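Local coordinates for protein caspase-1 subunit p19/18 (Spodoptera frugiperda, PDB 1M72) that is a cysteine endopeptidase of the caspase family that probably acts in the activation cascade of caspases responsible for carrying out apoptosis, at residues Lys63-Thr67 and Leu68-Val72; Arg213-Gly216 and Thr217-Asp220; Ile221-Leu224 and Leu225-Cys229; Val228-Lys231 and Val232-Phe236. All coordinates share one frame; numbering follows the deposited sequence.

Contact 1. Residues Lys63-Thr67 and Leu68-Val72; sequences KVLKT and LGFKV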
loop_
_atom_site.group_PDB
_atom_site.type_symbol
_atom_site.label_atom_id
_atom_site.label_comp_id
_atom_site.label_asym_id
_atom_site.label_seq_id
_atom_site.Cartn_x
_atom_site.Cartn_y
_atom_site.Cartn_z
ATOM N N LYS C 63 -17.114 11.479 -14.589
ATOM C CA LYS C 63 -16.897 11.627 -16.012
ATOM C C LYS C 63 -15.765 10.746 -16.560
ATOM O O LYS C 63 -15.911 10.097 -17.611
ATOM C CB LYS C 63 -16.616 13.089 -16.358
ATOM C CG LYS C 63 -16.142 13.290 -17.794
ATOM C CD LYS C 63 -16.266 14.764 -18.276
ATOM C CE LYS C 63 -15.793 14.906 -19.757
ATOM N NZ LYS C 63 -16.051 16.263 -20.339
ATOM N N VAL C 64 -14.631 10.724 -15.875
ATOM C CA VAL C 64 -13.561 9.904 -16.388
ATOM C C VAL C 64 -13.859 8.400 -16.257
ATOM O O VAL C 64 -13.549 7.628 -17.162
ATOM C CB VAL C 64 -12.205 10.271 -15.755
ATOM C CG1 VAL C 64 -12.126 9.753 -14.287
ATOM C CG2 VAL C 64 -11.085 9.706 -16.632
ATOM N N LEU C 65 -14.488 7.974 -15.167
ATOM C CA LEU C 65 -14.798 6.563 -15.029
ATOM C C LEU C 65 -15.831 6.101 -16.098
ATOM O O LEU C 65 -15.843 4.937 -16.501
ATOM C CB LEU C 65 -15.286 6.265 -13.608
ATOM C CG LEU C 65 -14.266 6.624 -12.517
ATOM C CD1 LEU C 65 -14.861 6.369 -11.148
ATOM C CD2 LEU C 65 -12.986 5.793 -12.703
ATOM N N LYS C 66 -16.679 6.999 -16.575
ATOM C CA LYS C 66 -17.640 6.615 -17.601
ATOM C C LYS C 66 -16.899 6.367 -18.904
ATOM O O LYS C 66 -17.167 5.397 -19.598
ATOM C CB LYS C 66 -18.703 7.708 -17.808
ATOM C CG LYS C 66 -19.776 7.686 -16.771
ATOM C CD LYS C 66 -20.713 8.887 -16.890
ATOM C CE LYS C 66 -21.722 8.850 -15.744
ATOM N NZ LYS C 66 -22.766 9.907 -15.822
ATOM N N THR C 67 -15.949 7.229 -19.232
ATOM C CA THR C 67 -15.207 7.042 -20.468
ATOM C C THR C 67 -14.411 5.719 -20.450
ATOM O O THR C 67 -14.051 5.186 -21.496
ATOM C CB THR C 67 -14.245 8.231 -20.712
ATOM O OG1 THR C 67 -13.109 8.120 -19.855
ATOM C CG2 THR C 67 -14.942 9.554 -20.393
ATOM N N LEU C 68 -14.147 5.199 -19.251
ATOM C CA LEU C 68 -13.388 3.972 -19.080
ATOM C C LEU C 68 -14.328 2.781 -19.056
ATOM O O LEU C 68 -13.889 1.650 -18.922
ATOM C CB LEU C 68 -12.557 4.035 -17.780
ATOM C CG LEU C 68 -11.336 4.986 -17.811
ATOM C CD1 LEU C 68 -10.694 5.077 -16.445
ATOM C CD2 LEU C 68 -10.283 4.472 -18.815
ATOM N N GLY C 69 -15.628 3.057 -19.137
ATOM C CA GLY C 69 -16.616 1.991 -19.180
ATOM C C GLY C 69 -17.405 1.643 -17.935
ATOM O O GLY C 69 -18.284 0.767 -17.997
ATOM N N PHE C 70 -17.101 2.289 -16.807
ATOM C CA PHE C 70 -17.814 2.015 -15.554
ATOM C C PHE C 70 -19.279 2.462 -15.602
ATOM O O PHE C 70 -19.610 3.441 -16.256
ATOM C CB PHE C 70 -17.127 2.746 -14.367
ATOM C CG PHE C 70 -15.862 2.091 -13.898
ATOM C CD1 PHE C 70 -14.609 2.523 -14.366
ATOM C CD2 PHE C 70 -15.913 1.010 -13.005
ATOM C CE1 PHE C 70 -13.416 1.888 -13.951
ATOM C CE2 PHE C 70 -14.723 0.364 -12.587
ATOM C CZ PHE C 70 -13.478 0.794 -13.052
ATOM N N LYS C 71 -20.157 1.732 -14.926
ATOM C CA LYS C 71 -21.540 2.164 -14.822
ATOM C C LYS C 71 -21.431 2.922 -13.477
ATOM O O LYS C 71 -21.339 2.312 -12.409
ATOM C CB LYS C 71 -22.513 0.985 -14.678
ATOM C CG LYS C 71 -24.007 1.392 -14.763
ATOM C CD LYS C 71 -24.961 0.407 -13.990
ATOM C CE LYS C 71 -24.573 0.314 -12.473
ATOM N NZ LYS C 71 -25.411 -0.504 -11.522
ATOM N N VAL C 72 -21.442 4.246 -13.539
ATOM C CA VAL C 72 -21.278 5.063 -12.346
ATOM C C VAL C 72 -22.535 5.410 -11.567
ATOM O O VAL C 72 -23.534 5.840 -12.151
ATOM C CB VAL C 72 -20.594 6.410 -12.699
ATOM C CG1 VAL C 72 -20.412 7.281 -11.427
ATOM C CG2 VAL C 72 -19.248 6.152 -13.356
#

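Contact 2. Residues Arg213-Gly216 and Thr217-Asp220; sequences RYAG and TERD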
loop_
_atom_site.group_PDB
_atom_site.type_symbol
_atom_site.label_atom_id
_atom_site.label_comp_id
_atom_site.label_asym_id
_atom_site.label_seq_id
_atom_site.Cartn_x
_atom_site.Cartn_y
_atom_site.Cartn_z
ATOM N N ARG C 213 -7.432 10.494 -17.192
ATOM C CA ARG C 213 -7.766 11.032 -18.514
ATOM C C ARG C 213 -6.610 10.820 -19.517
ATOM O O ARG C 213 -6.844 10.423 -20.648
ATOM C CB ARG C 213 -8.085 12.527 -18.439
ATOM C CG ARG C 213 -9.533 12.867 -18.228
ATOM C CD ARG C 213 -9.703 14.399 -18.213
ATOM N NE ARG C 213 -9.906 14.943 -16.860
ATOM C CZ ARG C 213 -8.994 15.606 -16.148
ATOM N NH1 ARG C 213 -7.783 15.834 -16.652
ATOM N NH2 ARG C 213 -9.281 16.016 -14.914
ATOM N N TYR C 214 -5.370 11.066 -19.085
ATOM C CA TYR C 214 -4.175 10.928 -19.930
ATOM C C TYR C 214 -3.757 9.500 -20.291
ATOM O O TYR C 214 -3.466 9.222 -21.450
ATOM C CB TYR C 214 -2.970 11.635 -19.270
ATOM C CG TYR C 214 -1.627 11.481 -20.001
ATOM C CD1 TYR C 214 -1.394 12.104 -21.250
ATOM C CD2 TYR C 214 -0.593 10.702 -19.453
ATOM C CE1 TYR C 214 -0.161 11.954 -21.936
ATOM C CE2 TYR C 214 0.643 10.537 -20.125
ATOM C CZ TYR C 214 0.849 11.167 -21.372
ATOM O OH TYR C 214 2.055 10.979 -22.049
ATOM N N ALA C 215 -3.719 8.587 -19.325
ATOM C CA ALA C 215 -3.246 7.236 -19.644
ATOM C C ALA C 215 -4.057 6.090 -19.049
ATOM O O ALA C 215 -3.582 4.939 -19.023
ATOM C CB ALA C 215 -1.759 7.101 -19.228
ATOM N N GLY C 216 -5.273 6.408 -18.596
ATOM C CA GLY C 216 -6.140 5.424 -17.962
ATOM C C GLY C 216 -6.398 4.118 -18.697
ATOM O O GLY C 216 -6.677 3.062 -18.087
ATOM N N THR C 217 -6.275 4.168 -20.015
ATOM C CA THR C 217 -6.520 2.996 -20.849
ATOM C C THR C 217 -5.296 2.132 -21.071
ATOM O O THR C 217 -5.405 0.931 -21.254
ATOM C CB THR C 217 -7.014 3.424 -22.257
ATOM O OG1 THR C 217 -8.212 4.220 -22.154
ATOM C CG2 THR C 217 -7.307 2.204 -23.075
ATOM N N GLU C 218 -4.120 2.742 -21.022
ATOM C CA GLU C 218 -2.892 2.038 -21.353
ATOM C C GLU C 218 -1.878 1.775 -20.296
ATOM O O GLU C 218 -0.992 0.957 -20.513
ATOM C CB GLU C 218 -2.159 2.797 -22.452
ATOM C CG GLU C 218 -3.052 3.344 -23.517
ATOM C CD GLU C 218 -2.601 4.725 -23.997
ATOM O OE1 GLU C 218 -2.793 5.718 -23.234
ATOM O OE2 GLU C 218 -2.055 4.796 -25.130
ATOM N N ARG C 219 -1.967 2.464 -19.171
ATOM C CA ARG C 219 -0.958 2.302 -18.141
ATOM C C ARG C 219 -1.453 1.409 -17.013
ATOM O O ARG C 219 -2.631 1.456 -16.685
ATOM C CB ARG C 219 -0.617 3.698 -17.668
ATOM C CG ARG C 219 0.270 3.835 -16.505
ATOM C CD ARG C 219 0.681 5.293 -16.431
ATOM N NE ARG C 219 1.605 5.611 -17.511
ATOM C CZ ARG C 219 2.055 6.828 -17.820
ATOM N NH1 ARG C 219 1.670 7.912 -17.139
ATOM N NH2 ARG C 219 2.924 6.947 -18.820
ATOM N N ASP C 220 -0.579 0.573 -16.435
ATOM C CA ASP C 220 -1.032 -0.261 -15.329
ATOM C C ASP C 220 -1.297 0.631 -14.081
ATOM O O ASP C 220 -0.654 1.690 -13.882
ATOM C CB ASP C 220 -0.052 -1.401 -15.053
ATOM C CG ASP C 220 1.136 -0.978 -14.214
ATOM O OD1 ASP C 220 0.990 -0.947 -12.967
ATOM O OD2 ASP C 220 2.203 -0.677 -14.814
HETATM O O HOH W 1 -5.933 6.848 -21.985
#

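Contact 3. Residues Ile221-Leu224 and Leu225-Cys229; sequences ILTL and LTFVC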
loop_
_atom_site.group_PDB
_atom_site.type_symbol
_atom_site.label_atom_id
_atom_site.label_comp_id
_atom_site.label_asym_id
_atom_site.label_seq_id
_atom_site.Cartn_x
_atom_site.Cartn_y
_atom_site.Cartn_z
ATOM N N ILE C 221 -2.277 0.181 -13.294
ATOM C CA ILE C 221 -2.796 0.882 -12.134
ATOM C C ILE C 221 -1.728 1.334 -11.134
ATOM O O ILE C 221 -1.711 2.507 -10.729
ATOM C CB ILE C 221 -3.966 0.022 -11.448
ATOM C CG1 ILE C 221 -4.904 0.934 -10.640
ATOM C CG2 ILE C 221 -3.401 -1.006 -10.476
ATOM C CD1 ILE C 221 -5.308 2.158 -11.365
ATOM N N LEU C 222 -0.814 0.438 -10.764
ATOM C CA LEU C 222 0.234 0.839 -9.833
ATOM C C LEU C 222 1.122 1.958 -10.417
ATOM O O LEU C 222 1.397 2.940 -9.730
ATOM C CB LEU C 222 1.040 -0.387 -9.369
ATOM C CG LEU C 222 0.131 -1.301 -8.499
ATOM C CD1 LEU C 222 0.950 -2.389 -7.842
ATOM C CD2 LEU C 222 -0.603 -0.474 -7.407
ATOM N N THR C 223 1.494 1.853 -11.699
ATOM C CA THR C 223 2.333 2.873 -12.324
ATOM C C THR C 223 1.597 4.191 -12.407
ATOM O O THR C 223 2.162 5.277 -12.204
ATOM C CB THR C 223 2.754 2.452 -13.726
ATOM O OG1 THR C 223 3.602 1.294 -13.627
ATOM C CG2 THR C 223 3.498 3.588 -14.427
ATOM N N LEU C 224 0.315 4.073 -12.679
ATOM C CA LEU C 224 -0.563 5.224 -12.796
ATOM C C LEU C 224 -0.691 5.951 -11.444
ATOM O O LEU C 224 -0.595 7.155 -11.387
ATOM C CB LEU C 224 -1.926 4.747 -13.273
ATOM C CG LEU C 224 -2.818 5.881 -13.742
ATOM C CD1 LEU C 224 -3.547 5.436 -15.042
ATOM C CD2 LEU C 224 -3.780 6.269 -12.626
ATOM N N LEU C 225 -0.921 5.190 -10.366
ATOM C CA LEU C 225 -1.050 5.777 -9.049
ATOM C C LEU C 225 0.316 6.301 -8.580
ATOM O O LEU C 225 0.364 7.203 -7.750
ATOM C CB LEU C 225 -1.675 4.766 -8.062
ATOM C CG LEU C 225 -3.179 4.553 -8.354
ATOM C CD1 LEU C 225 -3.824 3.507 -7.419
ATOM C CD2 LEU C 225 -3.873 5.922 -8.244
ATOM N N THR C 226 1.421 5.764 -9.131
ATOM C CA THR C 226 2.733 6.286 -8.775
ATOM C C THR C 226 2.801 7.735 -9.310
ATOM O O THR C 226 3.212 8.651 -8.600
ATOM C CB THR C 226 3.847 5.495 -9.399
ATOM O OG1 THR C 226 3.959 4.237 -8.730
ATOM C CG2 THR C 226 5.162 6.232 -9.268
ATOM N N PHE C 227 2.357 7.956 -10.548
ATOM C CA PHE C 227 2.383 9.297 -11.070
ATOM C C PHE C 227 1.307 10.184 -10.441
ATOM O O PHE C 227 1.445 11.409 -10.397
ATOM C CB PHE C 227 2.318 9.263 -12.607
ATOM C CG PHE C 227 3.546 8.613 -13.241
ATOM C CD1 PHE C 227 3.407 7.650 -14.249
ATOM C CD2 PHE C 227 4.829 8.874 -12.715
ATOM C CE1 PHE C 227 4.512 6.953 -14.698
ATOM C CE2 PHE C 227 5.968 8.172 -13.158
ATOM C CZ PHE C 227 5.806 7.203 -14.150
ATOM N N VAL C 228 0.232 9.585 -9.949
ATOM C CA VAL C 228 -0.765 10.380 -9.271
ATOM C C VAL C 228 -0.052 10.931 -7.979
ATOM O O VAL C 228 -0.250 12.100 -7.609
ATOM C CB VAL C 228 -2.025 9.531 -8.887
ATOM C CG1 VAL C 228 -2.945 10.346 -7.950
ATOM C CG2 VAL C 228 -2.840 9.150 -10.136
ATOM N N CYS C 229 0.782 10.108 -7.330
ATOM C CA CYS C 229 1.494 10.505 -6.103
ATOM C C CYS C 229 2.501 11.624 -6.372
ATOM O O CYS C 229 2.687 12.563 -5.576
ATOM C CB CYS C 229 2.224 9.300 -5.471
ATOM S SG CYS C 229 1.110 8.087 -4.680
#

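Contact 4. Residues Val228-Lys231 and Val232-Phe236; sequences VCQK and VALDF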
loop_
_atom_site.group_PDB
_atom_site.type_symbol
_atom_site.label_atom_id
_atom_site.label_comp_id
_atom_site.label_asym_id
_atom_site.label_seq_id
_atom_site.Cartn_x
_atom_site.Cartn_y
_atom_site.Cartn_z
ATOM N N VAL C 228 0.232 9.585 -9.949
ATOM C CA VAL C 228 -0.765 10.380 -9.271
ATOM C C VAL C 228 -0.052 10.931 -7.979
ATOM O O VAL C 228 -0.250 12.100 -7.609
ATOM C CB VAL C 228 -2.025 9.531 -8.887
ATOM C CG1 VAL C 228 -2.945 10.346 -7.950
ATOM C CG2 VAL C 228 -2.840 9.150 -10.136
ATOM N N CYS C 229 0.782 10.108 -7.330
ATOM C CA CYS C 229 1.494 10.505 -6.103
ATOM C C CYS C 229 2.501 11.624 -6.372
ATOM O O CYS C 229 2.687 12.563 -5.576
ATOM C CB CYS C 229 2.224 9.300 -5.471
ATOM S SG CYS C 229 1.110 8.087 -4.680
ATOM N N GLN C 230 3.141 11.522 -7.525
ATOM C CA GLN C 230 4.105 12.514 -7.947
ATOM C C GLN C 230 3.412 13.845 -8.147
ATOM O O GLN C 230 3.847 14.885 -7.661
ATOM C CB GLN C 230 4.789 12.063 -9.242
ATOM C CG GLN C 230 5.942 12.948 -9.601
ATOM C CD GLN C 230 6.662 12.541 -10.874
ATOM O OE1 GLN C 230 7.264 11.432 -10.980
ATOM N NE2 GLN C 230 6.627 13.448 -11.860
ATOM N N LYS C 231 2.308 13.810 -8.852
ATOM C CA LYS C 231 1.582 15.024 -9.098
ATOM C C LYS C 231 1.185 15.671 -7.752
ATOM O O LYS C 231 1.480 16.866 -7.514
ATOM C CB LYS C 231 0.367 14.690 -9.957
ATOM C CG LYS C 231 -0.338 15.861 -10.564
ATOM C CD LYS C 231 0.095 16.092 -12.024
ATOM C CE LYS C 231 -0.116 14.824 -12.888
ATOM N NZ LYS C 231 -1.465 14.246 -12.663
ATOM N N VAL C 232 0.516 14.902 -6.882
ATOM C CA VAL C 232 0.091 15.415 -5.569
ATOM C C VAL C 232 1.299 15.928 -4.762
ATOM O O VAL C 232 1.233 16.962 -4.123
ATOM C CB VAL C 232 -0.634 14.306 -4.692
ATOM C CG1 VAL C 232 -0.838 14.822 -3.243
ATOM C CG2 VAL C 232 -2.010 13.905 -5.329
ATOM N N ALA C 233 2.412 15.211 -4.831
ATOM C CA ALA C 233 3.600 15.565 -4.063
ATOM C C ALA C 233 4.321 16.777 -4.540
ATOM O O ALA C 233 4.951 17.464 -3.722
ATOM C CB ALA C 233 4.633 14.370 -4.041
ATOM N N LEU C 234 4.314 16.988 -5.866
ATOM C CA LEU C 234 5.031 18.127 -6.459
ATOM C C LEU C 234 4.242 19.362 -6.834
ATOM O O LEU C 234 4.684 20.474 -6.555
ATOM C CB LEU C 234 5.803 17.692 -7.703
ATOM C CG LEU C 234 6.768 16.521 -7.556
ATOM C CD1 LEU C 234 7.373 16.227 -8.926
ATOM C CD2 LEU C 234 7.843 16.839 -6.550
ATOM N N ASP C 235 3.087 19.184 -7.462
ATOM C CA ASP C 235 2.306 20.326 -7.928
ATOM C C ASP C 235 1.332 20.988 -6.961
ATOM O O ASP C 235 0.580 21.878 -7.344
ATOM C CB ASP C 235 1.554 19.916 -9.183
ATOM C CG ASP C 235 2.463 19.274 -10.229
ATOM O OD1 ASP C 235 3.688 19.553 -10.260
ATOM O OD2 ASP C 235 1.929 18.481 -11.046
ATOM N N PHE C 236 1.310 20.542 -5.715
ATOM C CA PHE C 236 0.409 21.135 -4.764
ATOM C C PHE C 236 1.162 21.514 -3.531
ATOM O O PHE C 236 2.111 20.837 -3.119
ATOM C CB PHE C 236 -0.707 20.161 -4.377
ATOM C CG PHE C 236 -1.647 19.842 -5.500
ATOM C CD1 PHE C 236 -2.787 20.617 -5.713
ATOM C CD2 PHE C 236 -1.391 18.784 -6.342
ATOM C CE1 PHE C 236 -3.659 20.329 -6.752
ATOM C CE2 PHE C 236 -2.254 18.484 -7.390
ATOM C CZ PHE C 236 -3.388 19.251 -7.599
#

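Contact 1. Residues Lys63-Thr67 and Leu68-Val72
Phe70 and Leu65 meet where helix 54-67 ends and the chain turns back into strand 70-76. The hydrogen bonds close the helix. Phe70 N reaches back to Leu65 O at 2.9 Å. Gly69 N bonds to Lys66 O at 2.8 Å, coming from above the carbonyl plane. Leu68 N makes weak bonds to Val64 O and Leu65 O. Thr67 OG1 turns back on the helix and bonds to Val64 O at 2.8 Å. Its chi1 of 76° places the hydroxyl between the backbone N and the carbonyl carbon.

The apolar contacts lie beside the turn. Leu65 CB is 3.9 Å from Phe70 CD1, and Leu65 CD2 is close to Phe70 CD1 and CE1. Leu65 O sits at the edge of that ring, in its plane. Val72 CG2 packs on Leu65 CB at 4.0 Å and on Lys66 CG at 3.8 Å. Beyond the contact, Phe70 and Leu65 both reach Leu102 of strand 98-106.

Gly69 has positive phi (102°), a backbone shape suited to glycine. This is a Schellman motif, here in the beta-alpha-beta unit formed by strand 31-39, helix 54-67 and strand 70-76 of the caspase domain.

Contact 2. Residues Arg213-Gly216 and Thr217-Asp220
Ala215 and Arg219 form the centre of this turn after helix 203-215. Ala215 CB is 3.9 Å from Arg219 CB. It also lies over one face of the guanidinium, 3.8 Å above the plane and offset toward the rim. Arg219 CG is anti to the backbone N (chi1 173°), and the chain bends at chi3, which carries the guanidinium back across the methyl. Arg219 NH1 then arrives at the edge of the Tyr214 ring, 4.1 Å from CE2. The ring and guanidinium planes are 62° apart, so they do not stack.

The backbone fixes this first shell. Ala215 O accepts two bonds. Arg219 N comes nearly along the C=O axis at 3.0 Å. Glu218 N, also at 3.0 Å, approaches from above the carbonyl plane. Near the start of the turn a water weakly links Tyr214 O and Thr217 N.

Further out, Arg219 packs on Leu224 and Phe227 of helix 221-235, and its NH1 has a long, weak ion pair with Glu211. Thr217 has a backbone hydrogen bond with Gly266. Asp220 stands at the N-cap of the next helix.

One carbonyl oxygen thus takes two N-H groups at the helix end, while the arginine lies over the alanine methyl with its guanidinium near the Tyr214 ring edge.

Contact 3. Residues Ile221-Leu224 and Leu225-Cys229
Leu224 CD2 packs on Val228 CG2 at 3.9 Å, one turn further along helix 221-235. Leu224 CG is anti to the backbone N (chi1 -166°), which directs the branch along the chain toward Leu225 and Val228. Ile221 CG1 and Leu225 CD1 meet more loosely, at 4.3 Å. Leu224 and Val228 pack on helix 203-215, while Ile221 and Leu225 reach Leu183 of the central sheet.

On another side, Thr223 and Phe227 lie side by side and point the same way. Thr223 CG2 touches Phe227 CE1 at 3.5 Å. Thr223 OG1 is directed away from the ring and bonds to Asp220 OD2, at the N-cap of the helix.

The helical bonds run through the whole contact. Leu225 N bonds to Ile221 O at 2.8 Å, and Val228 N to Leu224 O at 2.9 Å. Leu222 O accepts from Thr226 N. Thr226 OG1 lies 3.0 Å from the same Leu222 O.

Leu222 packs on Thr226 of the second subunit, Thr226 on Leu222 of that subunit and Phe227 on its Pro23. The aliphatic branches of Leu224, Leu225 and Val228 thus pack inside the chain, whereas the Leu222-Thr226 packing between subunits is mixed in polarity.

Contact 4. Residues Val228-Lys231 and Val232-Phe236
Lys231 and Asp235 cross obliquely one turn apart near the end of helix 221-235. Lys231 CD is 3.2 Å from Asp235 OD2, so the carboxylate lies against the aliphatic chain and not the ammonium. The lysine bends at chi2, chi3 and chi4, which turns NZ away; it lies 5.7 Å from Asp235 OD2. NZ makes a salt bridge with Glu211 on helix 203-215, and Asp235 OD1 makes one with Arg20 of the second subunit. The two opposite charges thus pair in different directions, although each may still feel the other.

Gln230 and Leu234 meet at a slant. Gln230 has CG anti to its backbone nitrogen (chi1 -171°), and this CG meets Leu234 CD1 at 3.6 Å. Leu234 CG lies 3.3 Å from Gln230 O.

Residues 228-235 form the C-terminal part of helix 221-235 in the caspase domain, packed between helix 203-215 of their own chain and the second subunit, where Leu234 meets Tyr174 and Ala233 meets Pro177, both of that subunit. Val232 N bonds to Val228 O at 3.0 Å. Ala233 N bonds to Cys229 O, and Leu234 N to Gln230 O. Asp235 N bonds to Lys231 O at 2.8 Å.

Phe236 follows the last of these. Its ring, which also stacks with Trp203, presents an edge to Lys231 O, with CD2 at 3.6 Å and the oxygen near the ring plane.

In the fold
From the N terminus, contact 1 comes first and closes the turn between helix 54-67 and strand 70-76, at the edge of the central sheet. Contact 2 follows much later and closes the turn between helix 203-215 and helix 221-235. The two touch, Leu68 packing on Gly216 and Thr217, so the two turns are neighbours. Contact 3 begins where contact 2 ends, and they touch where the turn meets the first turns of the helix. Contact 4 continues the same helix to its end. The contacts run in series and none crosses another; contacts 3 and 4 overlap at Val228 and Cys229. Both reach the second subunit, which contacts 1 and 2 do not touch.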